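Local coordinates for UTP-glucose-1-phosphate uridylyltransferase 2 (Trypanosoma brucei, PDB 3GUE), which probably catalyses the reversible transfer of a uridylyl group from UTP to glucose 1-phosphate, giving UDP-glucose and diphosphate, at residues T196-S201 with M311-M316. Residues are numbered along the deposited sequence; the frame is centred on the assembly and turned at random.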
loop_
_atom_site.group_PDB
_atom_site.type_symbol
_atom_site.label_atom_id
_atom_site.label_comp_id
_atom_site.label_asym_id
_atom_site.label_seq_id
_atom_site.Cartn_x
_atom_site.Cartn_y
_atom_site.Cartn_z
ATOM N N THR A 196 16.437 3.692 -2.426
ATOM C CA THR A 196 17.756 3.186 -1.965
ATOM C C THR A 196 18.039 1.734 -2.364
ATOM O O THR A 196 19.151 1.404 -2.775
ATOM C CB THR A 196 17.961 3.400 -0.443
ATOM O OG1 THR A 196 19.304 3.046 -0.065
ATOM C CG2 THR A 196 16.982 2.597 0.368
ATOM N N VAL A 197 17.021 0.893 -2.317
ATOM C CA VAL A 197 17.158 -0.494 -2.770
ATOM C C VAL A 197 17.486 -0.574 -4.264
ATOM O O VAL A 197 18.420 -1.304 -4.659
ATOM C CB VAL A 197 15.911 -1.311 -2.434
ATOM C CG1 VAL A 197 15.955 -2.669 -3.133
ATOM C CG2 VAL A 197 15.785 -1.460 -0.894
ATOM N N LEU A 198 16.729 0.163 -5.080
ATOM C CA LEU A 198 17.007 0.275 -6.522
ATOM C C LEU A 198 18.441 0.763 -6.793
ATOM O O LEU A 198 19.132 0.237 -7.672
ATOM C CB LEU A 198 15.973 1.188 -7.221
ATOM C CG LEU A 198 14.638 0.575 -7.653
ATOM C CD1 LEU A 198 13.712 1.668 -8.282
ATOM C CD2 LEU A 198 14.837 -0.620 -8.584
ATOM N N TYR A 199 18.868 1.778 -6.039
ATOM C CA TYR A 199 20.183 2.417 -6.205
ATOM C C TYR A 199 21.302 1.499 -5.738
ATOM O O TYR A 199 22.217 1.205 -6.496
ATOM C CB TYR A 199 20.255 3.731 -5.404
ATOM C CG TYR A 199 21.512 4.567 -5.653
ATOM C CD1 TYR A 199 21.824 5.038 -6.938
ATOM C CD2 TYR A 199 22.382 4.897 -4.604
ATOM C CE1 TYR A 199 22.943 5.799 -7.161
ATOM C CE2 TYR A 199 23.512 5.664 -4.825
ATOM C CZ TYR A 199 23.786 6.105 -6.099
ATOM O OH TYR A 199 24.908 6.857 -6.330
ATOM N N SER A 200 21.196 1.045 -4.490
ATOM C CA SER A 200 22.272 0.255 -3.900
ATOM C C SER A 200 22.368 -1.185 -4.413
ATOM O O SER A 200 23.448 -1.801 -4.323
ATOM C CB SER A 200 22.222 0.321 -2.373
ATOM O OG SER A 200 22.802 1.538 -1.929
ATOM N N SER A 201 21.281 -1.728 -4.967
ATOM C CA SER A 201 21.338 -3.105 -5.519
ATOM C C SER A 201 22.039 -3.207 -6.872
ATOM O O SER A 201 22.474 -4.294 -7.274
ATOM C CB SER A 201 19.942 -3.684 -5.697
ATOM O OG SER A 201 19.198 -2.850 -6.570
ATOM N N MET A 311 16.316 8.017 -14.597
ATOM C CA MET A 311 17.493 8.865 -14.764
ATOM C C MET A 311 17.463 10.044 -13.784
ATOM O O MET A 311 18.494 10.382 -13.205
ATOM C CB MET A 311 17.596 9.351 -16.219
ATOM C CG MET A 311 18.919 10.083 -16.594
ATOM S SD MET A 311 20.399 9.097 -16.341
ATOM C CE MET A 311 20.968 8.808 -18.008
ATOM N N GLU A 312 16.299 10.678 -13.620
ATOM C CA GLU A 312 16.155 11.702 -12.570
ATOM C C GLU A 312 16.450 11.115 -11.177
ATOM O O GLU A 312 17.169 11.721 -10.380
ATOM C CB GLU A 312 14.780 12.373 -12.584
ATOM C CG GLU A 312 14.506 13.270 -13.802
ATOM C CD GLU A 312 15.603 14.302 -14.058
ATOM O OE1 GLU A 312 16.159 14.848 -13.077
ATOM O OE2 GLU A 312 15.908 14.561 -15.244
ATOM N N LEU A 313 15.897 9.940 -10.884
ATOM C CA LEU A 313 16.255 9.259 -9.633
ATOM C C LEU A 313 17.750 9.041 -9.521
ATOM O O LEU A 313 18.342 9.293 -8.467
ATOM C CB LEU A 313 15.514 7.932 -9.470
ATOM C CG LEU A 313 15.855 7.169 -8.202
ATOM C CD1 LEU A 313 15.220 7.814 -6.953
ATOM C CD2 LEU A 313 15.518 5.653 -8.303
ATOM N N LYS A 314 18.369 8.593 -10.608
ATOM C CA LYS A 314 19.791 8.314 -10.595
ATOM C C LYS A 314 20.575 9.573 -10.243
ATOM O O LYS A 314 21.451 9.544 -9.371
ATOM C CB LYS A 314 20.236 7.764 -11.956
ATOM C CG LYS A 314 21.738 7.669 -12.139
ATOM C CD LYS A 314 22.354 6.464 -11.434
ATOM C CE LYS A 314 23.888 6.533 -11.505
ATOM N NZ LYS A 314 24.349 6.894 -12.898
ATOM N N LYS A 315 20.238 10.670 -10.925
ATOM C CA LYS A 315 20.855 11.986 -10.704
ATOM C C LYS A 315 20.658 12.506 -9.276
ATOM O O LYS A 315 21.574 13.091 -8.701
ATOM C CB LYS A 315 20.323 13.004 -11.731
ATOM C CG LYS A 315 20.748 12.680 -13.159
ATOM C CD LYS A 315 19.975 13.497 -14.202
ATOM C CE LYS A 315 20.624 14.841 -14.465
ATOM N NZ LYS A 315 20.052 15.526 -15.674
ATOM N N MET A 316 19.477 12.286 -8.704
ATOM C CA MET A 316 19.229 12.675 -7.313
ATOM C C MET A 316 20.075 11.844 -6.345
ATOM O O MET A 316 20.775 12.404 -5.494
ATOM C CB MET A 316 17.745 12.577 -6.975
ATOM C CG MET A 316 17.311 13.379 -5.734
ATOM S SD MET A 316 15.507 13.417 -5.567
ATOM C CE MET A 316 15.029 13.330 -7.300
#
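Helix segments 196-201 and 311-316 come closest at Tyr199 and Lys314, whose CA atoms lie 7.4 Å apart, and no hydrogen bond links the two segments themselves. The contact is small, burying 134 Å² in all, and splits into a buried leucine pair and a more open tyrosine-lysine pair. On the buried side one methyl of each leucine makes the approach, a loose one, with Leu198 CD1 4.4 Å from Leu313 CD2. On the other, the aliphatic part of Lys314 approaches the rim of the Tyr199 ring rather than its face: CD lies near the ring plane, 4.4 Å from CE1. The Tyr199 CG is anti to the backbone N (chi1 -172°), which turns the CE1 edge of the ring to the Lys314 chain. The phenol OH hydrogen-bonds Asp318 OD1, farther along helix 310-319, and so ties the two helices together; Lys314 NZ makes weak, long ion pairs with Asp318 and Asp205. The bound UDP-glucose lies about 12 Å from the Leu198 side chain, so this is peripheral helix packing rather than part of the sugar-nucleotide site. Helix 203-209 fills in alongside, its Leu204 meeting both Leu313 and Lys314. Leu160, on strand 159-161 at one edge of the mixed sheet of this GT-A-type fold, packs against Leu198, while helix 310-319 follows directly on strand 300-309 of that sheet.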